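Local coordinates for thiol-disulfide isomerase and thioredoxins (Corynebacterium glutamicum, PDB 3LOR), which probably acts as a thiol-disulfide oxidoreductase or isomerase of the thioredoxin-like redoxin family and is able to bind calcium, at residues D13-V18 / V98-P103; V50-K55 / V141-L146; Y116-T121 / R134-G139; A127-R132 / S152-T157. All coordinates share one frame; numbering follows the deposited sequence.

Contact 1 opens near the N terminus, where edge strand 14-17 joins strand 98-101 and closes a long loop. Helix 43-59, within that loop, starts contact 2; its partner, the head of helix 143-154, comes after contact 1 has closed, so the two cross and lie on opposite sides of the chain's centre. Contact 3 falls wholly within the span of contact 2 and sets the loop before strand 123-127 against strand 133-138. Contact 4 crosses contacts 2 and 3, bringing the turn between those two strands to the end of helix 143-154. Contacts 3 and 4 touch through R134, which forms salt bridges with D128 and E156.

Contact 1. Residues D13-V18 / V98-P103; sequences DVQEWV and VAVDMP
V14, W17 and their neighbours form the edge strand of the mixed sheet and run antiparallel to V98-D101. The backbones are joined by V18 N to V98 O (3.1 Å), V100 N to E16 O (3.0 Å) and Q15 N to V100 O (2.9 Å); the last is clearly bent, 135° at the hydrogen. Past a corner at Q15, M102 N reaches D13 O at 3.0 Å, coming from above the carbonyl plane. W17 and A99 are a non-hydrogen-bonded pair: the A99 methyl sits over one face of the indole, nearer its rim, with CB 3.8 Å from the centroid of the six-membered ring. This is a CH-pi contact, and V14 CG1 flanks the same methyl. In this thioredoxin-type sheet strand 65-71 binds the other edge of 98-101, and I68 from it also touches W17. On the side of the sheet that carries E16 and V100, V18 CG2 packs on V100 CG2 at 3.9 Å. Q15 has CG anti to its backbone N (chi1 163°), and the extended chain crosses P103 at about a right angle; its CB lies 3.8 Å from SE of selenomethionine M102. D13 belongs to a calcium site seen for this protein but not occupied in this chain; its carboxylate meets S111 and K115, while D101 binds S72 and the backbone N atoms of T112 and M113.

Contact 2. Residues V50-K55 / V141-L146; sequences VPQAQK and VDDFVL
Q52 and K55, one turn apart on helix 43-59, both carry CG anti to the backbone N (chi1 -177° and -176°), and both extended chains reach the start of helix 143-154. The carboxylate of D143 meets K55 tip to tip: K55 NZ donates to D143 OD2 at 2.9 Å, a salt bridge entering on the syn side though 33° out of the carboxylate plane. Q52 slides past D143 in the opposite direction and meets L146 tip to tip, its CD 3.7 Å from L146 CD2. The amide group lies close to the backbone O of V141, which accepts a hydrogen bond from H48 NE2. D142 is the N-cap of the second helix, where its OD2 takes a weak bond of 3.1 Å from F144 N. Across the subunit boundary, D142 OD2 pairs with K55 of the second subunit, and K55 of this chain with D142 of that one. Each lysine ammonium thus serves two carboxylates from different chains, which would probably steady the charge on both aspartates while tying the two helices of one subunit to the interface with the second subunit.

Contact 3. Residues Y116-T121 / R134-G139; sequences YRLEGT and RQVQFG
F138 is gripped from two directions by the loop E119-T121. E119 CB sits over one face of the phenyl ring, offset toward the rim and 4.2 Å from its centroid, a CH-pi contact. Along the rim, G120 O and T121 N lie in the ring plane, and G120 C comes within 3.6 Å of F138 CE1. From CB the extended E119 chain runs off the ring toward the base of the phenylalanine, where OE2 stands 3.9 Å from F138 CB; its carboxylate plane is 24° from the ring plane. One residue before E119 and two before F138, L118 CD2 meets V136 CG1 at 3.9 Å, the two side chains crossing at about a right angle. F138 CG is anti to the backbone N (chi1 177°), on a residue whose CB points toward the loop.

One shell out, G120 holds backbone angles in which a beta carbon would jam against the carbonyl O of E119, and its own O accepts from S123 OG. The loop itself starts from helix 111-115, which ends in a Schellman motif at R117, and Y116 OH binds E11 N. Strand 133-138 is the outermost of the sheet and is bonded to strand 123-127, with a classic bulge at R134 and Q135 opposite L126. T121, turned away from F138, touches C42 of the probable CxxC motif and precedes P122, consistent with the loop before the conserved proline facing the CxxC in thioredoxin folds. No hydrogen bond spans the two segments, so their fit rests on dispersion and CH-pi contact and should be only weakly directional.

Contact 4. Residues A127-R132 / S152-T157; sequences ADRKGR and SLLSET
R129 and L154 cross at about a right angle, the arginine reaching over the last turn of helix 143-154, with L154 CD2 coming 3.4 Å from NH2 at the arginine's end. CG of R129 is anti to the carbonyl carbon (chi1 -68°) and the chain bends at chi3, which places NE. The guanidinium presents its edge to L154 O, which lies near its plane; NH2 donates to that oxygen at a modelled 2.3 Å, too short to be trusted as a length. The exact placement of the group is therefore doubtful, but it lies near the C-terminal carbonyls of the helix, and R129 NH1 turns to G30 O. Closer in, a water accepts from R129 N at 3.0 Å and donates to L153 O at 3.0 Å, bridging the backbones, and D128 CB rests 4.2 Å from L153 CD2.

The D128 carboxylate organises the turn. In an Asx turn OD2 takes K130 N at 3.0 Å, while R132 N comes to it at 3.1 Å from the opposite face of the carboxylate plane. OD1 offers its syn lone pair to R132 NE at 3.0 Å, a salt bridge, and also meets R134 NH1. The type I turn from D128 to G131 brings K130 N, and R132 just after it, round to the carboxylate.

That turn links strands 123-127 and 133-138. V32 of strand 32-38 packs on L153 and L154, E156 bridges to R134 of strand 133-138, and S155 OG bonds to S152 of the second subunit.

Contact 1. Residues D13-V18 / V98-P103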
loop_
_atom_site.group_PDB
_atom_site.type_symbol
_atom_site.label_atom_id
_atom_site.label_comp_id
_atom_site.label_asym_id
_atom_site.label_seq_id
_atom_site.Cartn_x
_atom_site.Cartn_y
_atom_site.Cartn_z
ATOM N N ASP A 13 11.755 -29.953 14.652
ATOM C CA ASP A 13 11.158 -31.235 14.956
ATOM C C ASP A 13 9.932 -31.337 14.090
ATOM O O ASP A 13 8.998 -30.633 14.286
ATOM C CB ASP A 13 10.757 -31.379 16.422
ATOM C CG ASP A 13 11.891 -31.194 17.403
ATOM O OD1 ASP A 13 13.007 -31.633 17.211
ATOM O OD2 ASP A 13 11.627 -30.598 18.426
ATOM N N VAL A 14 9.954 -32.225 13.119
ATOM C CA VAL A 14 8.910 -32.274 12.116
ATOM C C VAL A 14 8.069 -33.536 12.086
ATOM O O VAL A 14 8.588 -34.598 11.939
ATOM C CB VAL A 14 9.567 -32.154 10.764
ATOM C CG1 VAL A 14 8.622 -32.288 9.667
ATOM C CG2 VAL A 14 10.364 -30.942 10.695
ATOM N N GLN A 15 6.762 -33.424 12.223
ATOM C CA GLN A 15 5.906 -34.567 11.984
ATOM C C GLN A 15 5.885 -35.028 10.539
ATOM O O GLN A 15 6.006 -36.190 10.283
ATOM C CB GLN A 15 4.503 -34.322 12.503
ATOM C CG GLN A 15 3.430 -35.238 11.996
ATOM C CD GLN A 15 2.078 -34.943 12.583
ATOM O OE1 GLN A 15 1.424 -34.024 12.201
ATOM N NE2 GLN A 15 1.662 -35.739 13.515
ATOM N N GLU A 16 5.728 -34.123 9.602
ATOM C CA GLU A 16 5.826 -34.480 8.208
ATOM C C GLU A 16 6.108 -33.302 7.302
ATOM O O GLU A 16 5.809 -32.198 7.641
ATOM C CB GLU A 16 4.544 -35.160 7.763
ATOM C CG GLU A 16 3.332 -34.341 8.024
ATOM C CD GLU A 16 2.059 -35.047 7.719
ATOM O OE1 GLU A 16 1.399 -35.475 8.671
ATOM O OE2 GLU A 16 1.704 -35.155 6.538
ATOM N N TRP A 17 6.660 -33.570 6.135
ATOM C CA TRP A 17 6.820 -32.561 5.127
ATOM C C TRP A 17 5.725 -32.707 4.073
ATOM O O TRP A 17 5.624 -33.658 3.384
ATOM C CB TRP A 17 8.186 -32.638 4.494
ATOM C CG TRP A 17 9.353 -32.283 5.309
ATOM C CD1 TRP A 17 10.054 -33.099 6.105
ATOM C CD2 TRP A 17 9.997 -31.027 5.367
ATOM N NE1 TRP A 17 11.077 -32.444 6.673
ATOM C CE2 TRP A 17 11.073 -31.159 6.228
ATOM C CE3 TRP A 17 9.756 -29.797 4.785
ATOM C CZ2 TRP A 17 11.905 -30.112 6.516
ATOM C CZ3 TRP A 17 10.559 -28.798 5.056
ATOM C CH2 TRP A 17 11.621 -28.939 5.923
ATOM N N VAL A 18 4.857 -31.744 4.043
ATOM C CA VAL A 18 3.640 -31.767 3.287
ATOM C C VAL A 18 3.676 -31.711 1.762
ATOM O O VAL A 18 2.862 -32.298 1.119
ATOM C CB VAL A 18 2.679 -30.777 3.879
ATOM C CG1 VAL A 18 1.918 -30.121 2.856
ATOM C CG2 VAL A 18 1.815 -31.461 4.882
ATOM N N VAL A 98 7.092 -26.855 3.083
ATOM C CA VAL A 98 6.328 -26.645 4.266
ATOM C C VAL A 98 6.370 -27.867 5.137
ATOM O O VAL A 98 6.107 -28.935 4.700
ATOM C CB VAL A 98 4.912 -26.358 3.931
ATOM C CG1 VAL A 98 4.154 -26.139 5.113
ATOM C CG2 VAL A 98 4.810 -25.251 3.000
ATOM N N ALA A 99 6.694 -27.672 6.385
ATOM C CA ALA A 99 6.689 -28.725 7.345
ATOM C C ALA A 99 5.682 -28.470 8.422
ATOM O O ALA A 99 5.360 -27.369 8.736
ATOM C CB ALA A 99 8.014 -28.895 7.934
ATOM N N VAL A 100 5.206 -29.540 8.991
ATOM C CA VAL A 100 4.289 -29.533 10.077
ATOM C C VAL A 100 5.090 -29.808 11.358
ATOM O O VAL A 100 5.742 -30.792 11.469
ATOM C CB VAL A 100 3.279 -30.639 9.830
ATOM C CG1 VAL A 100 2.355 -30.838 10.972
ATOM C CG2 VAL A 100 2.540 -30.405 8.567
ATOM N N ASP A 101 5.014 -28.902 12.304
ATOM C CA ASP A 101 5.677 -28.978 13.589
ATOM C C ASP A 101 5.159 -30.189 14.362
ATOM O O ASP A 101 4.005 -30.416 14.427
ATOM C CB ASP A 101 5.424 -27.652 14.326
ATOM C CG ASP A 101 6.270 -27.455 15.583
ATOM O OD1 ASP A 101 7.028 -28.319 15.950
ATOM O OD2 ASP A 101 6.115 -26.430 16.226
HETATM N N MSE A 102 6.039 -30.980 14.922
HETATM C CA MSE A 102 5.640 -32.170 15.613
HETATM C C MSE A 102 4.842 -31.860 16.838
HETATM O O MSE A 102 5.222 -31.088 17.666
HETATM C CB MSE A 102 6.860 -32.959 16.023
HETATM C CG MSE A 102 6.550 -34.178 16.877
HETATM SE SE MSE A 102 5.872 -35.564 15.817
HETATM C CE MSE A 102 7.496 -36.038 15.146
ATOM N N PRO A 103 3.692 -32.461 16.906
ATOM C CA PRO A 103 2.822 -32.302 18.045
ATOM C C PRO A 103 3.348 -33.048 19.256
ATOM O O PRO A 103 4.019 -34.028 19.115
ATOM C CB PRO A 103 1.535 -32.893 17.550
ATOM C CG PRO A 103 1.904 -33.735 16.549
ATOM C CD PRO A 103 3.050 -33.233 15.864
#

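Contact 2. Residues V50-K55 / V141-L146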
loop_
_atom_site.group_PDB
_atom_site.type_symbol
_atom_site.label_atom_id
_atom_site.label_comp_id
_atom_site.label_asym_id
_atom_site.label_seq_id
_atom_site.Cartn_x
_atom_site.Cartn_y
_atom_site.Cartn_z
ATOM N N VAL A 50 3.289 -14.979 5.584
ATOM C CA VAL A 50 3.393 -15.921 4.508
ATOM C C VAL A 50 3.745 -15.273 3.160
ATOM O O VAL A 50 4.627 -15.709 2.513
ATOM C CB VAL A 50 2.143 -16.741 4.376
ATOM C CG1 VAL A 50 2.145 -17.477 3.136
ATOM C CG2 VAL A 50 1.967 -17.621 5.521
ATOM N N PRO A 51 3.091 -14.200 2.778
ATOM C CA PRO A 51 3.401 -13.532 1.531
ATOM C C PRO A 51 4.805 -12.985 1.477
ATOM O O PRO A 51 5.396 -13.013 0.447
ATOM C CB PRO A 51 2.393 -12.409 1.484
ATOM C CG PRO A 51 1.407 -12.730 2.396
ATOM C CD PRO A 51 1.927 -13.602 3.413
ATOM N N GLN A 52 5.311 -12.498 2.593
ATOM C CA GLN A 52 6.694 -12.088 2.720
ATOM C C GLN A 52 7.671 -13.244 2.474
ATOM O O GLN A 52 8.637 -13.072 1.812
ATOM C CB GLN A 52 6.923 -11.506 4.095
ATOM C CG GLN A 52 8.259 -10.995 4.353
ATOM C CD GLN A 52 8.317 -10.087 5.579
ATOM O OE1 GLN A 52 8.422 -8.890 5.459
ATOM N NE2 GLN A 52 8.250 -10.667 6.736
ATOM N N ALA A 53 7.370 -14.412 3.000
ATOM C CA ALA A 53 8.121 -15.604 2.737
ATOM C C ALA A 53 8.095 -15.988 1.244
ATOM O O ALA A 53 9.087 -16.335 0.723
ATOM C CB ALA A 53 7.637 -16.698 3.589
ATOM N N GLN A 54 6.957 -15.878 0.587
ATOM C CA GLN A 54 6.852 -16.144 -0.837
ATOM C C GLN A 54 7.694 -15.175 -1.632
ATOM O O GLN A 54 8.316 -15.545 -2.553
ATOM C CB GLN A 54 5.427 -16.086 -1.357
ATOM C CG GLN A 54 4.437 -16.874 -0.595
ATOM C CD GLN A 54 3.102 -16.980 -1.270
ATOM O OE1 GLN A 54 2.910 -17.802 -2.118
ATOM N NE2 GLN A 54 2.176 -16.154 -0.875
ATOM N N LYS A 55 7.712 -13.928 -1.229
ATOM C CA LYS A 55 8.509 -12.948 -1.875
ATOM C C LYS A 55 9.976 -13.277 -1.770
ATOM O O LYS A 55 10.695 -13.146 -2.706
ATOM C CB LYS A 55 8.235 -11.574 -1.304
ATOM C CG LYS A 55 8.945 -10.448 -1.960
ATOM C CD LYS A 55 8.695 -9.154 -1.227
ATOM C CE LYS A 55 8.903 -7.974 -2.098
ATOM N NZ LYS A 55 8.384 -6.728 -1.493
ATOM N N VAL A 141 7.313 -8.013 10.384
ATOM C CA VAL A 141 8.641 -7.488 10.152
ATOM C C VAL A 141 8.629 -6.744 8.859
ATOM O O VAL A 141 8.203 -7.243 7.894
ATOM C CB VAL A 141 9.678 -8.573 10.050
ATOM C CG1 VAL A 141 11.024 -7.985 10.096
ATOM C CG2 VAL A 141 9.518 -9.555 11.124
ATOM N N ASP A 142 9.120 -5.535 8.865
ATOM C CA ASP A 142 9.171 -4.713 7.688
ATOM C C ASP A 142 10.089 -5.294 6.622
ATOM O O ASP A 142 11.069 -5.882 6.927
ATOM C CB ASP A 142 9.644 -3.336 8.089
ATOM C CG ASP A 142 9.753 -2.421 6.939
ATOM O OD1 ASP A 142 8.733 -2.015 6.395
ATOM O OD2 ASP A 142 10.857 -2.127 6.546
ATOM N N ASP A 143 9.760 -5.118 5.369
ATOM C CA ASP A 143 10.529 -5.688 4.288
ATOM C C ASP A 143 11.975 -5.214 4.242
ATOM O O ASP A 143 12.854 -5.995 4.034
ATOM C CB ASP A 143 9.927 -5.249 2.973
ATOM C CG ASP A 143 8.919 -6.206 2.397
ATOM O OD1 ASP A 143 8.575 -7.220 2.968
ATOM O OD2 ASP A 143 8.459 -5.919 1.302
ATOM N N PHE A 144 12.203 -3.928 4.428
ATOM C CA PHE A 144 13.529 -3.370 4.458
ATOM C C PHE A 144 14.412 -3.924 5.573
ATOM O O PHE A 144 15.538 -4.239 5.361
ATOM C CB PHE A 144 13.440 -1.870 4.606
ATOM C CG PHE A 144 14.741 -1.199 4.647
ATOM C CD1 PHE A 144 15.583 -1.261 3.592
ATOM C CD2 PHE A 144 15.138 -0.507 5.745
ATOM C CE1 PHE A 144 16.755 -0.671 3.624
ATOM C CE2 PHE A 144 16.347 0.102 5.763
ATOM C CZ PHE A 144 17.145 0.018 4.689
ATOM N N VAL A 145 13.869 -4.036 6.767
ATOM C CA VAL A 145 14.580 -4.609 7.884
ATOM C C VAL A 145 14.955 -6.068 7.662
ATOM O O VAL A 145 16.024 -6.467 7.966
ATOM C CB VAL A 145 13.763 -4.508 9.155
ATOM C CG1 VAL A 145 14.406 -5.199 10.256
ATOM C CG2 VAL A 145 13.535 -3.141 9.532
ATOM N N LEU A 146 14.044 -6.833 7.108
ATOM C CA LEU A 146 14.299 -8.197 6.756
ATOM C C LEU A 146 15.391 -8.315 5.693
ATOM O O LEU A 146 16.231 -9.142 5.786
ATOM C CB LEU A 146 13.023 -8.909 6.345
ATOM C CG LEU A 146 13.109 -10.429 6.258
ATOM C CD1 LEU A 146 13.606 -11.066 7.457
ATOM C CD2 LEU A 146 11.864 -11.091 5.833
#

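Contact 3. Residues Y116-T121 / R134-G139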
loop_
_atom_site.group_PDB
_atom_site.type_symbol
_atom_site.label_atom_id
_atom_site.label_comp_id
_atom_site.label_asym_id
_atom_site.label_seq_id
_atom_site.Cartn_x
_atom_site.Cartn_y
_atom_site.Cartn_z
ATOM N N TYR A 116 11.881 -23.525 21.055
ATOM C CA TYR A 116 12.464 -22.234 20.860
ATOM C C TYR A 116 11.688 -21.160 21.558
ATOM O O TYR A 116 11.964 -19.994 21.426
ATOM C CB TYR A 116 12.665 -21.940 19.388
ATOM C CG TYR A 116 13.608 -22.899 18.734
ATOM C CD1 TYR A 116 14.837 -23.159 19.267
ATOM C CD2 TYR A 116 13.250 -23.569 17.612
ATOM C CE1 TYR A 116 15.658 -24.016 18.681
ATOM C CE2 TYR A 116 14.059 -24.417 17.036
ATOM C CZ TYR A 116 15.250 -24.651 17.560
ATOM O OH TYR A 116 16.049 -25.513 16.962
ATOM N N ARG A 117 10.692 -21.595 22.281
ATOM C CA ARG A 117 9.840 -20.710 23.018
ATOM C C ARG A 117 9.257 -19.533 22.247
ATOM O O ARG A 117 9.309 -18.432 22.681
ATOM C CB ARG A 117 10.369 -20.372 24.412
ATOM C CG ARG A 117 11.477 -19.420 24.501
ATOM C CD ARG A 117 12.142 -19.467 25.872
ATOM N NE ARG A 117 12.879 -20.701 26.085
ATOM C CZ ARG A 117 13.209 -21.196 27.268
ATOM N NH1 ARG A 117 13.861 -22.329 27.338
ATOM N NH2 ARG A 117 12.883 -20.568 28.382
ATOM N N LEU A 118 8.676 -19.824 21.100
ATOM C CA LEU A 118 8.010 -18.827 20.329
ATOM C C LEU A 118 6.803 -18.280 21.035
ATOM O O LEU A 118 6.091 -18.973 21.674
ATOM C CB LEU A 118 7.647 -19.346 18.945
ATOM C CG LEU A 118 8.707 -20.125 18.218
ATOM C CD1 LEU A 118 8.195 -20.653 16.956
ATOM C CD2 LEU A 118 9.949 -19.325 17.988
ATOM N N GLU A 119 6.627 -16.993 20.911
ATOM C CA GLU A 119 5.510 -16.280 21.434
ATOM C C GLU A 119 4.203 -16.585 20.749
ATOM O O GLU A 119 3.186 -16.362 21.290
ATOM C CB GLU A 119 5.784 -14.796 21.391
ATOM C CG GLU A 119 7.050 -14.421 22.031
ATOM C CD GLU A 119 7.326 -12.944 22.003
ATOM O OE1 GLU A 119 6.433 -12.162 22.354
ATOM O OE2 GLU A 119 8.447 -12.562 21.653
ATOM N N GLY A 120 4.245 -17.077 19.534
ATOM C CA GLY A 120 3.062 -17.294 18.751
ATOM C C GLY A 120 3.383 -17.204 17.279
ATOM O O GLY A 120 4.501 -17.346 16.909
ATOM N N THR A 121 2.378 -16.956 16.466
ATOM C CA THR A 121 2.560 -16.830 15.051
ATOM C C THR A 121 2.065 -15.464 14.640
ATOM O O THR A 121 1.193 -14.942 15.254
ATOM C CB THR A 121 1.840 -17.927 14.253
ATOM O OG1 THR A 121 0.458 -17.893 14.508
ATOM C CG2 THR A 121 2.362 -19.277 14.561
ATOM N N ARG A 134 20.271 -17.218 14.483
ATOM C CA ARG A 134 20.776 -15.901 14.719
ATOM C C ARG A 134 19.749 -14.858 15.067
ATOM O O ARG A 134 20.071 -13.889 15.680
ATOM C CB ARG A 134 21.626 -15.460 13.553
ATOM C CG ARG A 134 22.699 -16.415 13.219
ATOM C CD ARG A 134 23.896 -16.254 14.068
ATOM N NE ARG A 134 24.470 -14.939 13.929
ATOM C CZ ARG A 134 25.371 -14.606 13.027
ATOM N NH1 ARG A 134 25.830 -15.489 12.199
ATOM N NH2 ARG A 134 25.814 -13.387 12.979
ATOM N N GLN A 135 18.519 -15.058 14.648
ATOM C CA GLN A 135 17.418 -14.200 15.008
ATOM C C GLN A 135 16.145 -14.954 15.157
ATOM O O GLN A 135 15.888 -15.808 14.399
ATOM C CB GLN A 135 17.178 -13.179 13.929
ATOM C CG GLN A 135 18.187 -12.137 13.831
ATOM C CD GLN A 135 17.983 -11.033 14.806
ATOM O OE1 GLN A 135 16.892 -10.750 15.234
ATOM N NE2 GLN A 135 19.044 -10.397 15.145
ATOM N N VAL A 136 15.344 -14.591 16.138
ATOM C CA VAL A 136 13.994 -15.038 16.261
ATOM C C VAL A 136 13.138 -13.833 16.488
ATOM O O VAL A 136 13.355 -13.126 17.422
ATOM C CB VAL A 136 13.822 -15.968 17.420
ATOM C CG1 VAL A 136 12.455 -16.440 17.488
ATOM C CG2 VAL A 136 14.716 -17.090 17.307
ATOM N N GLN A 137 12.175 -13.602 15.617
ATOM C CA GLN A 137 11.323 -12.448 15.686
ATOM C C GLN A 137 9.844 -12.764 15.601
ATOM O O GLN A 137 9.413 -13.384 14.684
ATOM C CB GLN A 137 11.714 -11.498 14.580
ATOM C CG GLN A 137 10.999 -10.200 14.604
ATOM C CD GLN A 137 11.873 -9.025 14.237
ATOM O OE1 GLN A 137 13.068 -9.157 14.039
ATOM N NE2 GLN A 137 11.274 -7.876 14.141
ATOM N N PHE A 138 9.070 -12.299 16.563
ATOM C CA PHE A 138 7.610 -12.379 16.547
ATOM C C PHE A 138 6.929 -11.212 15.836
ATOM O O PHE A 138 7.378 -10.136 15.926
ATOM C CB PHE A 138 7.086 -12.522 17.973
ATOM C CG PHE A 138 5.605 -12.544 18.079
ATOM C CD1 PHE A 138 4.899 -13.626 17.701
ATOM C CD2 PHE A 138 4.921 -11.472 18.566
ATOM C CE1 PHE A 138 3.575 -13.633 17.780
ATOM C CE2 PHE A 138 3.589 -11.500 18.638
ATOM C CZ PHE A 138 2.927 -12.577 18.253
ATOM N N GLY A 139 5.824 -11.433 15.154
ATOM C CA GLY A 139 5.068 -10.357 14.557
ATOM C C GLY A 139 5.407 -9.858 13.173
ATOM O O GLY A 139 6.060 -10.520 12.450
#

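Contact 4. Residues A127-R132 / S152-T157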
loop_
_atom_site.group_PDB
_atom_site.type_symbol
_atom_site.label_atom_id
_atom_site.label_comp_id
_atom_site.label_asym_id
_atom_site.label_seq_id
_atom_site.Cartn_x
_atom_site.Cartn_y
_atom_site.Cartn_z
ATOM N N ALA A 127 18.575 -18.604 10.420
ATOM C CA ALA A 127 19.811 -19.279 10.695
ATOM C C ALA A 127 20.849 -18.946 9.652
ATOM O O ALA A 127 20.538 -18.662 8.539
ATOM C CB ALA A 127 19.612 -20.730 10.780
ATOM N N ASP A 128 22.098 -18.979 10.066
ATOM C CA ASP A 128 23.223 -18.691 9.198
ATOM C C ASP A 128 23.701 -19.869 8.368
ATOM O O ASP A 128 23.160 -20.902 8.425
ATOM C CB ASP A 128 24.369 -18.006 9.929
ATOM C CG ASP A 128 24.991 -18.854 10.992
ATOM O OD1 ASP A 128 25.428 -18.307 11.974
ATOM O OD2 ASP A 128 25.036 -20.058 10.873
ATOM N N ARG A 129 24.753 -19.652 7.618
ATOM C CA ARG A 129 25.368 -20.641 6.744
ATOM C C ARG A 129 25.948 -21.875 7.450
ATOM O O ARG A 129 26.078 -22.896 6.861
ATOM C CB ARG A 129 26.402 -20.001 5.842
ATOM C CG ARG A 129 25.829 -19.086 4.824
ATOM C CD ARG A 129 26.830 -18.805 3.778
ATOM N NE ARG A 129 26.743 -17.491 3.199
ATOM C CZ ARG A 129 26.227 -17.252 2.018
ATOM N NH1 ARG A 129 25.720 -18.227 1.328
ATOM N NH2 ARG A 129 26.188 -16.041 1.547
ATOM N N LYS A 130 26.240 -21.759 8.726
ATOM C CA LYS A 130 26.620 -22.923 9.510
ATOM C C LYS A 130 25.466 -23.555 10.261
ATOM O O LYS A 130 25.661 -24.444 11.025
ATOM C CB LYS A 130 27.780 -22.657 10.442
ATOM C CG LYS A 130 28.635 -21.575 10.024
ATOM C CD LYS A 130 30.001 -22.034 9.816
ATOM C CE LYS A 130 30.980 -20.960 10.212
ATOM N NZ LYS A 130 32.342 -21.145 9.705
ATOM N N GLY A 131 24.260 -23.102 9.990
ATOM C CA GLY A 131 23.085 -23.646 10.605
ATOM C C GLY A 131 22.755 -23.187 11.989
ATOM O O GLY A 131 22.020 -23.785 12.685
ATOM N N ARG A 132 23.277 -22.073 12.392
ATOM C CA ARG A 132 22.963 -21.667 13.724
ATOM C C ARG A 132 21.996 -20.509 13.801
ATOM O O ARG A 132 22.026 -19.665 12.982
ATOM C CB ARG A 132 24.216 -21.556 14.582
ATOM C CG ARG A 132 24.999 -20.368 14.467
ATOM C CD ARG A 132 26.463 -20.680 14.650
ATOM N NE ARG A 132 27.209 -19.945 13.663
ATOM C CZ ARG A 132 28.486 -19.625 13.720
ATOM N NH1 ARG A 132 29.247 -19.987 14.725
ATOM N NH2 ARG A 132 29.010 -18.937 12.742
ATOM N N SER A 152 22.889 -9.154 5.628
ATOM C CA SER A 152 23.950 -9.256 6.566
ATOM C C SER A 152 24.458 -10.689 6.814
ATOM O O SER A 152 25.619 -10.906 6.876
ATOM C CB SER A 152 23.489 -8.596 7.844
ATOM O OG SER A 152 24.305 -8.870 8.909
ATOM N N LEU A 153 23.561 -11.649 6.930
ATOM C CA LEU A 153 23.931 -13.049 7.078
ATOM C C LEU A 153 24.609 -13.604 5.869
ATOM O O LEU A 153 25.517 -14.355 5.974
ATOM C CB LEU A 153 22.748 -13.903 7.447
ATOM C CG LEU A 153 22.147 -13.599 8.789
ATOM C CD1 LEU A 153 20.889 -14.269 8.952
ATOM C CD2 LEU A 153 23.050 -13.972 9.847
ATOM N N LEU A 154 24.141 -13.188 4.716
ATOM C CA LEU A 154 24.646 -13.647 3.454
ATOM C C LEU A 154 26.080 -13.305 3.237
ATOM O O LEU A 154 26.772 -14.050 2.640
ATOM C CB LEU A 154 23.817 -13.130 2.307
ATOM C CG LEU A 154 22.567 -13.920 2.009
ATOM C CD1 LEU A 154 21.690 -13.156 1.162
ATOM C CD2 LEU A 154 22.870 -15.230 1.428
ATOM N N SER A 155 26.532 -12.184 3.736
ATOM C CA SER A 155 27.872 -11.741 3.435
ATOM C C SER A 155 28.842 -11.966 4.557
ATOM O O SER A 155 29.955 -11.576 4.465
ATOM C CB SER A 155 27.877 -10.267 3.076
ATOM O OG SER A 155 27.830 -9.482 4.236
ATOM N N GLU A 156 28.415 -12.591 5.625
ATOM C CA GLU A 156 29.303 -12.840 6.720
ATOM C C GLU A 156 30.358 -13.784 6.265
ATOM O O GLU A 156 30.071 -14.776 5.607
ATOM C CB GLU A 156 28.564 -13.481 7.849
ATOM C CG GLU A 156 28.384 -12.634 9.026
ATOM C CD GLU A 156 27.713 -13.405 10.107
ATOM O OE1 GLU A 156 27.495 -14.592 9.892
ATOM O OE2 GLU A 156 27.402 -12.851 11.160
ATOM N N THR A 157 31.592 -13.458 6.614
ATOM C CA THR A 157 32.747 -14.266 6.259
ATOM C C THR A 157 32.361 -15.515 5.474
ATOM O O THR A 157 32.641 -15.622 4.282
ATOM C CB THR A 157 33.457 -14.710 7.506
ATOM O OG1 THR A 157 33.001 -16.013 7.853
ATOM C CG2 THR A 157 33.135 -13.767 8.641
HETATM O O HOH W 1 25.863 -16.878 7.500
#